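Local coordinates for hypothetical protein TT1823 (Thermus thermophilus, PDB 1ZPW) that acts in CRISPR adaptive immunity against mobile genetic elements as a Cas2 endoribonuclease that uses divalent cations, manganese slightly preferred over magnesium, at residues A[30-33]-A[37-40]. Sequence-based numbering, arbitrary orientation.
Sequences ERVQ and FECY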
# COMPACT_ATOMS: atom_id res chain seq x y z
N GLU A 30 2.35 -1.87 -7.07
CA GLU A 30 1.54 -2.94 -7.61
C GLU A 30 0.93 -3.79 -6.52
O GLU A 30 1.52 -4.00 -5.44
CB GLU A 30 2.36 -3.86 -8.56
CG GLU A 30 3.19 -3.17 -9.64
CD GLU A 30 2.31 -2.45 -10.64
OE1 GLU A 30 1.14 -2.81 -10.74
OE2 GLU A 30 2.83 -1.52 -11.32
N ARG A 31 -0.26 -4.30 -6.80
CA ARG A 31 -0.94 -5.23 -5.91
C ARG A 31 -0.16 -6.53 -5.77
O ARG A 31 0.36 -7.06 -6.76
CB ARG A 31 -2.31 -5.55 -6.48
CG ARG A 31 -3.16 -6.47 -5.57
CD ARG A 31 -4.52 -6.80 -6.11
NE ARG A 31 -5.37 -5.61 -6.24
CZ ARG A 31 -5.97 -5.01 -5.22
NH1 ARG A 31 -6.74 -3.94 -5.45
NH2 ARG A 31 -5.80 -5.48 -3.98
N VAL A 32 -0.13 -7.07 -4.56
CA VAL A 32 0.40 -8.43 -4.34
C VAL A 32 -0.63 -9.39 -3.74
O VAL A 32 -0.50 -10.60 -3.92
CB VAL A 32 1.74 -8.46 -3.49
CG1 VAL A 32 2.85 -7.82 -4.32
CG2 VAL A 32 1.63 -7.73 -2.13
N GLN A 33 -1.63 -8.85 -3.03
CA GLN A 33 -2.69 -9.60 -2.35
C GLN A 33 -3.92 -8.75 -2.32
O GLN A 33 -3.88 -7.57 -2.70
CB GLN A 33 -2.32 -9.90 -0.87
CG GLN A 33 -1.23 -10.88 -0.74
CD GLN A 33 -1.00 -11.44 0.66
OE1 GLN A 33 -0.23 -12.37 0.80
NE2 GLN A 33 -1.62 -10.87 1.66
N PHE A 37 -0.39 -3.75 -1.27
CA PHE A 37 0.43 -3.31 -2.39
C PHE A 37 1.87 -3.25 -2.00
O PHE A 37 2.19 -2.99 -0.84
CB PHE A 37 -0.00 -1.90 -2.88
CG PHE A 37 -1.17 -1.91 -3.84
CD1 PHE A 37 -2.44 -2.33 -3.42
CD2 PHE A 37 -1.02 -1.42 -5.15
CE1 PHE A 37 -3.53 -2.35 -4.29
CE2 PHE A 37 -2.11 -1.45 -6.05
CZ PHE A 37 -3.38 -1.90 -5.61
N GLU A 38 2.76 -3.43 -3.00
CA GLU A 38 4.17 -3.17 -2.79
C GLU A 38 4.56 -1.95 -3.56
O GLU A 38 4.33 -1.90 -4.77
CB GLU A 38 5.01 -4.36 -3.26
CG GLU A 38 5.02 -5.46 -2.20
CD GLU A 38 5.76 -6.72 -2.63
OE1 GLU A 38 6.42 -6.74 -3.70
OE2 GLU A 38 5.69 -7.72 -1.88
N CYS A 39 5.18 -0.99 -2.88
CA CYS A 39 5.46 0.33 -3.45
C CYS A 39 6.90 0.71 -3.19
O CYS A 39 7.39 0.63 -2.08
CB CYS A 39 4.55 1.40 -2.81
SG CYS A 39 2.78 1.14 -3.07
N TYR A 40 7.58 1.21 -4.22
CA TYR A 40 8.91 1.76 -4.02
C TYR A 40 8.79 3.24 -3.80
O TYR A 40 8.25 3.95 -4.66
CB TYR A 40 9.81 1.47 -5.24
CG TYR A 40 10.33 0.07 -5.17
CD1 TYR A 40 11.47 -0.22 -4.42
CD2 TYR A 40 9.66 -0.95 -5.78
CE1 TYR A 40 11.95 -1.51 -4.31
CE2 TYR A 40 10.11 -2.26 -5.67
CZ TYR A 40 11.26 -2.52 -4.94
OH TYR A 40 11.72 -3.81 -4.82
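Arg31 sets CB over one face of the Phe37 ring and brings its guanidinium round to the rim at CE1. CB lies 4.1 Å from the ring centroid and 16° off the normal, in a CH-pi contact. CG stands anti to the backbone N (chi1 -176°) and the chain runs straight on through CD, until a bend at chi3 turns NE and the guanidinium back to the aromatic. There CZ comes 3.7 Å from CE1 of Phe37, which lies over the centre of the guanidinium; the two planes are 66° apart, so the phenyl meets the flat cation obliquely. NH1 of Arg31 also rests near the rim, 3.8 Å from CE1 of Phe37. At the guanidinium edge, NH2 of Arg31 donates to O of Gln33 at 3.1 Å, almost in plane, and also bonds the hydroxyl of Tyr10 on strand 4-11, two bonds from NH2 that would restrain the group's rotation. The backbone closes over the ring as well: N of Arg31 is 3.4 Å from CD2 of Phe37. These residues form a non-hydrogen-bonded pair in the beta hairpin of strands 29-33 and 36-41, with strand 29-33 outermost, within this chain, in the antiparallel sheet of the ferredoxin-like Cas2 fold. Toward the turn, Val32 and Gln33 both face the residue just before Phe37, a classic beta bulge. One residue further from the turn, Glu30 and Glu38 make a hydrogen-bonded pair, with N of Glu30 3.0 Å from O of Glu38 and N of Glu38 2.8 Å from O of Glu30. Val32 lays CG1 against the carboxylate of Glu38, 3.5 Å from CD, the two side chains crossing at about a right angle. Phe37, buried, also packs on Leu25 and Lys26 of helix 15-26, whose Ala22 touches Arg31.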